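Local coordinates for SusD superfamily protein (Bacteroides fragilis, PDB 3L22) that probably binds glycans at the outer membrane of the bacterium, as other SusD-family proteins do, and carries zinc ions in the crystal, at residues R124-Y135 and K146-A154; R326-A335 and A348-R358. One frame throughout, in Å; residues are numbered along the deposited sequence. Where two conformers were deposited one is given.

Contact 1. Residues R124-Y135 and K146-A154; sequences RALAYYYLNNLY and KSVPLRLTA
Arg151 O is gripped by two groups. Tyr128 OH donates to it at 2.8 Å, and Asn96 ND2 of helix 79-103 gives it a second bond. The phenol reaches this oxygen from well off the C=O direction, at a C=O...OH angle of 111°, and is tilted from the carbonyl plane. The oxygen itself lies at the edge of the Tyr128 ring. Over one face of that ring sits Leu150, whose CD1 is 4.0 Å from the ring centroid in a CH-pi contact. Val148 CG2 meets the ring near its plane, at the CD1 edge. The ring is thus bordered by the chain on a face and along its edge. Tyr128 CG lies anti to the carbonyl carbon (chi1 -82°), which carries the ring to the 146-154 chain.

Helix 113-131 belongs to the helical, TPR-related scaffold of SusD-like proteins, and residues 146-154 run along it as an irregular strap. Near the start of the strap Ser147 and Val148 form a classic beta bulge opposite Ser166. Here Ser147 OG donates to Asn132 OD1, 2.8 Å away, in the carbonyl plane and at a C=O...OG angle of 155°. Asn132 ND2 is taken by Val168 O. Val148 CG1 touches both Leu131 CB and Tyr135 CD2, the latter at 3.9 Å.

Further along the strap, Leu152 CD2 lies over one face of the Arg124 guanidinium, 3.8 Å from NE. A water joins Arg124 NH1 at 2.8 Å to Leu152 O. The guanidinium also bonds to Asn96 and forms a salt bridge with Asp178, which probably fixes its rotation. Leu152 also touches His174, a residue seen to bind zinc in this protein; the Leu152 side chain is about 4 Å from a zinc ion.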
loop_
_atom_site.group_PDB
_atom_site.type_symbol
_atom_site.label_atom_id
_atom_site.label_comp_id
_atom_site.label_asym_id
_atom_site.label_seq_id
_atom_site.Cartn_x
_atom_site.Cartn_y
_atom_site.Cartn_z
ATOM N N ARG A 124 -8.415 -9.657 -4.359
ATOM C CA ARG A 124 -8.771 -8.998 -5.623
ATOM C C ARG A 124 -8.947 -7.498 -5.424
ATOM O O ARG A 124 -8.463 -6.707 -6.233
ATOM C CB ARG A 124 -10.027 -9.605 -6.192
ATOM C CG ARG A 124 -10.441 -9.034 -7.539
ATOM C CD ARG A 124 -11.501 -9.934 -8.176
ATOM N NE ARG A 124 -12.754 -9.895 -7.451
ATOM C CZ ARG A 124 -13.782 -10.719 -7.697
ATOM N NH1 ARG A 124 -13.737 -11.644 -8.675
ATOM N NH2 ARG A 124 -14.902 -10.559 -7.015
ATOM N N ALA A 125 -9.565 -7.117 -4.310
ATOM C CA ALA A 125 -9.807 -5.718 -3.990
ATOM C C ALA A 125 -8.486 -4.945 -3.821
ATOM O O ALA A 125 -8.310 -3.834 -4.371
ATOM C CB ALA A 125 -10.691 -5.607 -2.705
ATOM N N LEU A 126 -7.542 -5.561 -3.114
ATOM C CA LEU A 126 -6.241 -4.962 -2.922
ATOM C C LEU A 126 -5.470 -4.775 -4.251
ATOM O O LEU A 126 -4.812 -3.720 -4.491
ATOM C CB LEU A 126 -5.438 -5.810 -1.907
ATOM C CG LEU A 126 -4.203 -5.176 -1.287
ATOM C CD1 LEU A 126 -4.499 -3.802 -0.596
ATOM C CD2 LEU A 126 -3.487 -6.140 -0.307
ATOM N N ALA A 127 -5.548 -5.779 -5.117
ATOM C CA ALA A 127 -4.855 -5.710 -6.396
ATOM C C ALA A 127 -5.400 -4.541 -7.225
ATOM O O ALA A 127 -4.635 -3.687 -7.716
ATOM C CB ALA A 127 -4.990 -7.026 -7.132
ATOM N N TYR A 128 -6.728 -4.456 -7.332
ATOM C CA TYR A 128 -7.355 -3.330 -8.039
ATOM C C TYR A 128 -7.044 -1.982 -7.393
ATOM O O TYR A 128 -6.894 -0.976 -8.097
ATOM C CB TYR A 128 -8.877 -3.527 -8.189
ATOM C CG TYR A 128 -9.222 -4.407 -9.364
ATOM C CD1 TYR A 128 -8.943 -3.983 -10.663
ATOM C CD2 TYR A 128 -9.791 -5.679 -9.194
ATOM C CE1 TYR A 128 -9.221 -4.773 -11.759
ATOM C CE2 TYR A 128 -10.091 -6.490 -10.316
ATOM C CZ TYR A 128 -9.792 -6.022 -11.589
ATOM O OH TYR A 128 -10.029 -6.772 -12.705
ATOM N N TYR A 129 -6.961 -1.948 -6.061
ATOM C CA TYR A 129 -6.667 -0.711 -5.367
ATOM C C TYR A 129 -5.297 -0.132 -5.774
ATOM O O TYR A 129 -5.156 1.075 -6.023
ATOM C CB TYR A 129 -6.747 -0.932 -3.834
ATOM C CG TYR A 129 -6.126 0.172 -3.038
ATOM C CD1 TYR A 129 -6.855 1.312 -2.713
ATOM C CD2 TYR A 129 -4.828 0.082 -2.593
ATOM C CE1 TYR A 129 -6.306 2.342 -1.981
ATOM C CE2 TYR A 129 -4.243 1.132 -1.849
ATOM C CZ TYR A 129 -4.987 2.242 -1.543
ATOM O OH TYR A 129 -4.443 3.271 -0.796
ATOM N N TYR A 130 -4.286 -0.998 -5.816
ATOM C CA TYR A 130 -2.967 -0.546 -6.243
ATOM C C TYR A 130 -2.929 -0.112 -7.730
ATOM O O TYR A 130 -2.332 0.918 -8.041
ATOM C CB TYR A 130 -1.897 -1.577 -5.888
ATOM C CG TYR A 130 -1.604 -1.630 -4.391
ATOM C CD1 TYR A 130 -1.122 -0.511 -3.724
ATOM C CD2 TYR A 130 -1.772 -2.804 -3.670
ATOM C CE1 TYR A 130 -0.824 -0.548 -2.370
ATOM C CE2 TYR A 130 -1.498 -2.861 -2.319
ATOM C CZ TYR A 130 -1.003 -1.737 -1.675
ATOM O OH TYR A 130 -0.717 -1.772 -0.341
ATOM N N LEU A 131 -3.617 -0.825 -8.615
ATOM C CA LEU A 131 -3.723 -0.396 -10.010
ATOM C C LEU A 131 -4.401 0.987 -10.113
ATOM O O LEU A 131 -3.974 1.847 -10.898
ATOM C CB LEU A 131 -4.485 -1.417 -10.845
ATOM C CG LEU A 131 -3.909 -2.829 -11.039
ATOM C CD1 LEU A 131 -4.912 -3.682 -11.814
ATOM C CD2 LEU A 131 -2.519 -2.738 -11.766
ATOM N N ASN A 132 -5.379 1.236 -9.243
ATOM C CA ASN A 132 -6.149 2.473 -9.277
ATOM C C ASN A 132 -5.327 3.666 -8.786
ATOM O O ASN A 132 -5.780 4.797 -8.899
ATOM C CB ASN A 132 -7.423 2.369 -8.414
ATOM C CG ASN A 132 -8.652 2.983 -9.070
ATOM O OD1 ASN A 132 -8.742 3.055 -10.291
ATOM N ND2 ASN A 132 -9.628 3.418 -8.240
ATOM N N ASN A 133 -4.172 3.400 -8.180
ATOM C CA ASN A 133 -3.254 4.442 -7.722
ATOM C C ASN A 133 -1.997 4.577 -8.582
ATOM O O ASN A 133 -1.021 5.230 -8.154
ATOM C CB ASN A 133 -2.893 4.181 -6.258
ATOM C CG ASN A 133 -3.999 4.585 -5.311
ATOM O OD1 ASN A 133 -4.157 5.781 -5.033
ATOM N ND2 ASN A 133 -4.787 3.608 -4.828
ATOM N N LEU A 134 -2.053 4.050 -9.814
ATOM C CA LEU A 134 -0.985 4.206 -10.818
ATOM C C LEU A 134 -1.482 4.733 -12.175
ATOM O O LEU A 134 -0.904 5.677 -12.714
ATOM C CB LEU A 134 -0.228 2.897 -11.019
ATOM C CG LEU A 134 0.613 2.456 -9.812
ATOM C CD1 LEU A 134 1.028 0.978 -9.942
ATOM C CD2 LEU A 134 1.821 3.410 -9.631
ATOM N N TYR A 135 -2.558 4.159 -12.699
ATOM C CA TYR A 135 -2.991 4.400 -14.072
ATOM C C TYR A 135 -3.952 5.594 -14.289
ATOM O O TYR A 135 -3.765 6.328 -15.219
ATOM C CB TYR A 135 -3.506 3.084 -14.674
ATOM C CG TYR A 135 -2.383 2.057 -14.708
ATOM C CD1 TYR A 135 -1.402 2.093 -15.720
ATOM C CD2 TYR A 135 -2.253 1.094 -13.713
ATOM C CE1 TYR A 135 -0.331 1.177 -15.741
ATOM C CE2 TYR A 135 -1.168 0.189 -13.723
ATOM C CZ TYR A 135 -0.229 0.225 -14.731
ATOM O OH TYR A 135 0.797 -0.694 -14.733
ATOM N N LYS A 146 -10.229 7.510 -16.905
ATOM C CA LYS A 146 -10.120 6.082 -17.237
ATOM C C LYS A 146 -8.998 5.431 -16.451
ATOM O O LYS A 146 -7.907 5.982 -16.356
ATOM C CB LYS A 146 -9.884 5.858 -18.734
ATOM C CG LYS A 146 -11.095 6.211 -19.587
ATOM C CD LYS A 146 -10.740 5.982 -21.024
ATOM C CE LYS A 146 -11.890 6.331 -21.979
ATOM N NZ LYS A 146 -11.681 5.629 -23.300
ATOM N N SER A 147 -9.282 4.253 -15.906
ATOM C CA SER A 147 -8.323 3.523 -15.109
ATOM C C SER A 147 -7.902 2.259 -15.840
ATOM O O SER A 147 -7.031 2.336 -16.700
ATOM C CB SER A 147 -8.884 3.271 -13.712
ATOM O OG SER A 147 -7.987 2.501 -12.926
ATOM N N VAL A 148 -8.512 1.110 -15.529
ATOM C CA VAL A 148 -8.015 -0.182 -16.005
ATOM C C VAL A 148 -9.226 -1.072 -16.356
ATOM O O VAL A 148 -10.327 -0.803 -15.896
ATOM C CB VAL A 148 -7.115 -0.862 -14.953
ATOM C CG1 VAL A 148 -5.863 0.010 -14.584
ATOM C CG2 VAL A 148 -7.903 -1.276 -13.701
ATOM N N PRO A 149 -9.036 -2.126 -17.187
ATOM C CA PRO A 149 -10.106 -3.107 -17.410
ATOM C C PRO A 149 -10.507 -3.832 -16.146
ATOM O O PRO A 149 -9.623 -4.306 -15.397
ATOM C CB PRO A 149 -9.475 -4.104 -18.379
ATOM C CG PRO A 149 -8.321 -3.312 -19.040
ATOM C CD PRO A 149 -7.839 -2.421 -17.994
ATOM N N LEU A 150 -11.821 -3.911 -15.914
ATOM C CA LEU A 150 -12.342 -4.533 -14.730
ATOM C C LEU A 150 -12.616 -6.003 -15.087
ATOM O O LEU A 150 -13.717 -6.358 -15.488
ATOM C CB LEU A 150 -13.604 -3.797 -14.245
ATOM C CG LEU A 150 -14.259 -4.267 -12.941
ATOM C CD1 LEU A 150 -13.229 -4.532 -11.822
ATOM C CD2 LEU A 150 -15.279 -3.227 -12.478
ATOM N N ARG A 151 -11.589 -6.837 -14.966
ATOM C CA ARG A 151 -11.690 -8.266 -15.309
ATOM C C ARG A 151 -12.128 -9.066 -14.079
ATOM O O ARG A 151 -11.399 -9.141 -13.088
ATOM C CB ARG A 151 -10.343 -8.781 -15.825
ATOM C CG ARG A 151 -9.760 -7.935 -16.969
ATOM C CD ARG A 151 -8.598 -8.594 -17.659
ATOM N NE ARG A 151 -8.106 -7.810 -18.789
ATOM C CZ ARG A 151 -8.637 -7.794 -20.004
ATOM N NH1 ARG A 151 -9.701 -8.540 -20.324
ATOM N NH2 ARG A 151 -8.068 -7.033 -20.933
ATOM N N LEU A 152 -13.319 -9.657 -14.159
ATOM C CA LEU A 152 -13.915 -10.373 -13.046
ATOM C C LEU A 152 -14.327 -11.818 -13.349
ATOM O O LEU A 152 -14.816 -12.496 -12.470
ATOM C CB LEU A 152 -15.102 -9.569 -12.493
ATOM C CG LEU A 152 -14.771 -8.183 -11.936
ATOM C CD1 LEU A 152 -16.093 -7.419 -11.606
ATOM C CD2 LEU A 152 -13.852 -8.250 -10.707
ATOM N N THR A 153 -14.086 -12.317 -14.547
ATOM C CA THR A 153 -14.455 -13.684 -14.902
ATOM C C THR A 153 -13.225 -14.576 -14.888
ATOM O O THR A 153 -12.121 -14.107 -15.127
ATOM C CB THR A 153 -15.060 -13.736 -16.294
ATOM O OG1 THR A 153 -14.139 -13.124 -17.201
ATOM C CG2 THR A 153 -16.416 -12.969 -16.352
ATOM N N ALA A 154 -13.431 -15.868 -14.606
ATOM C CA ALA A 154 -12.357 -16.850 -14.596
ATOM C C ALA A 154 -12.012 -17.111 -16.054
ATOM O O ALA A 154 -12.879 -17.511 -16.810
ATOM C CB ALA A 154 -12.804 -18.130 -13.896
HETATM O O HOH W 1 -15.568 -13.286 -10.043
#

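Contact 2. Residues R326-A335 and A348-R358; sequences RYAETLLDLA and AKSLLKQVRGR. With EDO (1,2-ethanediol), chain B; EDO (1,2-ethanediol), chain C.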
loop_
_atom_site.group_PDB
_atom_site.type_symbol
_atom_site.label_atom_id
_atom_site.label_comp_id
_atom_site.label_asym_id
_atom_site.label_seq_id
_atom_site.Cartn_x
_atom_site.Cartn_y
_atom_site.Cartn_z
ATOM N N ARG A 326 -0.799 -1.211 9.441
ATOM C CA ARG A 326 -0.582 -1.291 10.881
ATOM C C ARG A 326 -1.322 -0.179 11.596
ATOM O O ARG A 326 -1.762 0.815 10.968
ATOM C CB ARG A 326 0.925 -1.328 11.212
ATOM C CG ARG A 326 1.735 -0.172 10.839
ATOM C CD ARG A 326 3.200 -0.448 11.156
ATOM N NE ARG A 326 4.121 0.542 10.637
ATOM C CZ ARG A 326 4.458 1.704 11.228
ATOM N NH1 ARG A 326 3.944 2.094 12.393
ATOM N NH2 ARG A 326 5.341 2.511 10.642
ATOM N N TYR A 327 -1.477 -0.341 12.907
ATOM C CA TYR A 327 -2.385 0.509 13.659
ATOM C C TYR A 327 -2.022 2.000 13.715
ATOM O O TYR A 327 -2.920 2.825 13.845
ATOM C CB TYR A 327 -2.586 -0.067 15.064
ATOM C CG TYR A 327 -3.681 0.585 15.876
ATOM C CD1 TYR A 327 -4.983 0.692 15.396
ATOM C CD2 TYR A 327 -3.418 1.051 17.160
ATOM C CE1 TYR A 327 -5.964 1.331 16.138
ATOM C CE2 TYR A 327 -4.406 1.650 17.935
ATOM C CZ TYR A 327 -5.667 1.777 17.422
ATOM O OH TYR A 327 -6.610 2.352 18.210
ATOM N N ALA A 328 -0.745 2.376 13.649
ATOM C CA ALA A 328 -0.426 3.795 13.548
ATOM C C ALA A 328 -1.092 4.396 12.313
ATOM O O ALA A 328 -1.475 5.571 12.341
ATOM C CB ALA A 328 1.085 4.060 13.527
ATOM N N GLU A 329 -1.232 3.626 11.232
ATOM C CA GLU A 329 -1.929 4.111 10.054
ATOM C C GLU A 329 -3.431 4.347 10.335
ATOM O O GLU A 329 -4.012 5.369 9.896
ATOM C CB GLU A 329 -1.791 3.182 8.840
ATOM C CG GLU A 329 -2.168 3.910 7.539
ATOM C CD GLU A 329 -2.521 2.971 6.408
ATOM O OE1 GLU A 329 -1.907 1.854 6.325
ATOM O OE2 GLU A 329 -3.423 3.341 5.607
ATOM N N THR A 330 -4.051 3.392 11.024
ATOM C CA THR A 330 -5.456 3.521 11.419
ATOM C C THR A 330 -5.658 4.886 12.078
ATOM O O THR A 330 -6.553 5.629 11.711
ATOM C CB THR A 330 -5.871 2.443 12.408
ATOM O OG1 THR A 330 -5.447 1.146 11.938
ATOM C CG2 THR A 330 -7.418 2.494 12.695
ATOM N N LEU A 331 -4.794 5.216 13.026
ATOM C CA LEU A 331 -4.912 6.460 13.803
ATOM C C LEU A 331 -4.670 7.739 12.982
ATOM O O LEU A 331 -5.433 8.700 13.097
ATOM C CB LEU A 331 -3.959 6.394 15.022
ATOM C CG LEU A 331 -4.298 5.308 16.082
ATOM C CD1 LEU A 331 -3.227 5.226 17.167
ATOM C CD2 LEU A 331 -5.671 5.511 16.722
ATOM N N LEU A 332 -3.616 7.749 12.179
ATOM C CA LEU A 332 -3.316 8.902 11.370
ATOM C C LEU A 332 -4.306 9.072 10.221
ATOM O O LEU A 332 -4.604 10.191 9.863
ATOM C CB LEU A 332 -1.867 8.865 10.850
ATOM C CG LEU A 332 -0.727 9.058 11.846
ATOM C CD1 LEU A 332 0.631 8.986 11.126
ATOM C CD2 LEU A 332 -0.868 10.359 12.671
ATOM N N ASP A 333 -4.818 7.984 9.648
ATOM C CA ASP A 333 -5.876 8.071 8.634
ATOM C C ASP A 333 -7.144 8.683 9.279
ATOM O O ASP A 333 -7.751 9.612 8.724
ATOM C CB ASP A 333 -6.244 6.694 8.025
ATOM C CG ASP A 333 -5.162 6.111 7.040
ATOM O OD1 ASP A 333 -4.259 6.826 6.632
ATOM O OD2 ASP A 333 -5.242 4.877 6.723
ATOM N N LEU A 334 -7.550 8.133 10.431
ATOM C CA LEU A 334 -8.674 8.704 11.199
ATOM C C LEU A 334 -8.440 10.172 11.543
ATOM O O LEU A 334 -9.342 10.988 11.414
ATOM C CB LEU A 334 -8.974 7.884 12.464
ATOM C CG LEU A 334 -9.674 6.541 12.234
ATOM C CD1 LEU A 334 -9.698 5.702 13.547
ATOM C CD2 LEU A 334 -11.088 6.744 11.678
ATOM N N ALA A 335 -7.217 10.529 11.930
ATOM C CA ALA A 335 -6.904 11.944 12.206
ATOM C C ALA A 335 -7.206 12.779 10.963
ATOM O O ALA A 335 -7.836 13.821 11.082
ATOM C CB ALA A 335 -5.439 12.104 12.595
ATOM N N ALA A 348 -9.190 14.838 15.951
ATOM C CA ALA A 348 -8.012 14.720 15.066
ATOM C C ALA A 348 -6.735 14.920 15.876
ATOM O O ALA A 348 -5.759 14.168 15.713
ATOM C CB ALA A 348 -8.076 15.760 13.889
ATOM N N LYS A 349 -6.763 15.933 16.731
ATOM C CA LYS A 349 -5.622 16.253 17.588
ATOM C C LYS A 349 -5.313 15.119 18.561
ATOM O O LYS A 349 -4.138 14.787 18.769
ATOM C CB LYS A 349 -5.848 17.537 18.386
ATOM C CG LYS A 349 -5.910 18.856 17.600
ATOM C CD LYS A 349 -6.487 19.947 18.536
ATOM C CE LYS A 349 -6.298 21.237 17.952
ATOM N NZ LYS A 349 -6.939 22.406 18.643
ATOM N N SER A 350 -6.336 14.518 19.150
ATOM C CA SER A 350 -6.095 13.425 20.105
ATOM C C SER A 350 -5.514 12.199 19.386
ATOM O O SER A 350 -4.602 11.548 19.906
ATOM C CB SER A 350 -7.353 13.079 20.905
ATOM O OG SER A 350 -8.215 12.249 20.162
ATOM N N LEU A 351 -5.993 11.923 18.169
ATOM C CA LEU A 351 -5.474 10.822 17.355
ATOM C C LEU A 351 -4.001 11.074 16.958
ATOM O O LEU A 351 -3.153 10.180 17.117
ATOM C CB LEU A 351 -6.362 10.605 16.116
ATOM C CG LEU A 351 -7.785 10.079 16.360
ATOM C CD1 LEU A 351 -8.722 10.260 15.143
ATOM C CD2 LEU A 351 -7.793 8.618 16.844
ATOM N N LEU A 352 -3.702 12.284 16.456
ATOM C CA LEU A 352 -2.316 12.694 16.121
ATOM C C LEU A 352 -1.408 12.529 17.332
ATOM O O LEU A 352 -0.321 11.955 17.218
ATOM C CB LEU A 352 -2.234 14.143 15.602
ATOM C CG LEU A 352 -0.859 14.715 15.235
ATOM C CD1 LEU A 352 -0.142 13.771 14.217
ATOM C CD2 LEU A 352 -0.948 16.146 14.693
ATOM N N LYS A 353 -1.862 12.973 18.501
ATOM C CA LYS A 353 -1.036 12.881 19.695
ATOM C C LYS A 353 -0.694 11.427 20.056
ATOM O O LYS A 353 0.433 11.143 20.499
ATOM C CB LYS A 353 -1.676 13.609 20.871
ATOM C CG LYS A 353 -1.604 15.120 20.745
ATOM C CD LYS A 353 -2.535 15.843 21.692
ATOM C CE LYS A 353 -1.954 15.936 23.110
ATOM N NZ LYS A 353 -2.515 17.058 23.951
ATOM N N GLN A 354 -1.618 10.490 19.859
ATOM C CA GLN A 354 -1.295 9.104 20.159
ATOM C C GLN A 354 -0.105 8.615 19.360
ATOM O O GLN A 354 0.804 7.984 19.910
ATOM C CB GLN A 354 -2.442 8.136 19.853
ATOM C CG GLN A 354 -3.589 8.191 20.768
ATOM C CD GLN A 354 -4.606 7.095 20.460
ATOM O OE1 GLN A 354 -4.285 5.893 20.494
ATOM N NE2 GLN A 354 -5.829 7.504 20.159
ATOM N N VAL A 355 -0.115 8.895 18.064
ATOM C CA VAL A 355 0.940 8.384 17.200
ATOM C C VAL A 355 2.249 9.125 17.458
ATOM O O VAL A 355 3.277 8.475 17.674
ATOM C CB VAL A 355 0.551 8.428 15.727
ATOM C CG1 VAL A 355 1.742 8.006 14.821
ATOM C CG2 VAL A 355 -0.702 7.518 15.486
ATOM N N ARG A 356 2.212 10.459 17.468
ATOM C CA ARG A 356 3.451 11.217 17.644
ATOM C C ARG A 356 4.055 10.960 19.023
ATOM O O ARG A 356 5.266 10.808 19.152
ATOM C CB ARG A 356 3.221 12.716 17.429
ATOM C CG ARG A 356 4.482 13.593 17.535
ATOM C CD ARG A 356 4.231 15.045 17.129
ATOM N NE ARG A 356 5.446 15.858 17.242
ATOM C CZ ARG A 356 6.409 15.938 16.321
ATOM N NH1 ARG A 356 6.325 15.304 15.166
ATOM N NH2 ARG A 356 7.476 16.690 16.547
ATOM N N GLY A 357 3.212 10.940 20.052
ATOM C CA GLY A 357 3.649 10.660 21.427
ATOM C C GLY A 357 4.295 9.308 21.644
ATOM O O GLY A 357 5.073 9.132 22.575
ATOM N N ARG A 358 3.973 8.333 20.799
ATOM C CA ARG A 358 4.669 7.057 20.858
ATOM C C ARG A 358 6.176 7.211 20.581
ATOM O O ARG A 358 6.995 6.510 21.211
ATOM C CB ARG A 358 3.981 6.009 20.002
ATOM C CG ARG A 358 4.576 4.588 20.126
ATOM C CD ARG A 358 5.559 4.250 19.047
ATOM N NE ARG A 358 5.008 4.214 17.697
ATOM C CZ ARG A 358 4.509 3.140 17.079
ATOM N NH1 ARG A 358 4.419 1.963 17.697
ATOM N NH2 ARG A 358 4.083 3.241 15.818
HETATM C C1 EDO B . -3.606 5.911 3.306
HETATM O O1 EDO B . -2.729 5.557 4.355
HETATM C C2 EDO B . -3.021 5.637 1.911
HETATM O O2 EDO B . -4.005 6.222 1.001
HETATM C C1 EDO C . -10.806 4.871 18.184
HETATM O O1 EDO C . -12.184 4.698 17.817
HETATM C C2 EDO C . -9.909 5.065 16.960
HETATM O O2 EDO C . -8.874 4.057 16.737
HETATM O O HOH W 2 -5.932 3.440 20.574
#
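A helical hairpin joins residues 326-335 and 348-358, in the SusD-family region of the chain. The short helix segments run nearly antiparallel, at 151°, with their axes 8.3 Å apart at closest approach. Small residues bring the backbones together at the end nearer the turn. There Ala348 CB lies 3.4 Å from Ala335 O, and Ala335 CB rests against Leu351 CB.

Leu351 and Val355 fill the middle. Leu351 sends its two methyls different ways. CD1 reaches Leu334 CB at 3.6 Å, while CD2 meets Leu331 CD2 methyl to methyl. Val355 CG2 presses on Leu331 CB at 3.5 Å, a tight fit for two carbons. Val355 CB and CG1 are turned to Leu332, whose CD2 also touches Leu352 CD1. With chi1 at 175°, Val355 CG1 lies anti to the backbone N and faces Leu332, while CG2 is wedged against Leu331 CB and also reaches Leu332 CG. On the outer side Gln354 extends across Leu331 CD1. Water links Gln354 OE1 to Tyr327 OH, and an ethanediol, probably from the crystallisation liquor, also bonds to that hydroxyl.

At the far end Arg326 NH1 and Arg358 NH2 meet edge on at 3.6 Å, their planes 51° apart. Glu388 forms salt bridges with both of these nitrogens, and Glu248 pairs with both arginines too. The acids probably offset the two like charges. Arg326 also holds Glu392. Arg358 is close to Glu234, a zinc ligand seen in this protein.

On another side of helix 327-339, Arg209 and Lys385 form salt bridges with Glu329 and Asp333, respectively. Paired antiparallel helices of this kind are the building unit of TPR-like folds, consistent with the TPR-like character of SusD-family proteins.

Following the chain from the N terminus, contact 1 comes first. It closes a loop whose ten residues between Tyr135 and Lys146 hold neither helix nor strand; the chain then returns along helix 113-131 before helix 168-178. Contact 2 opens much later and closes the turn between helices 327-339 and 345-359. The two are in series and neither nest nor cross. Their centres are 29 Å apart, on opposite sides of the centre of the chain, and their nearest atoms stay about 6 Å apart. Helix 200-213 relates them: its residues touch Ala125 and Tyr129 of 124-135, and Glu329 and Asp333 of 326-335.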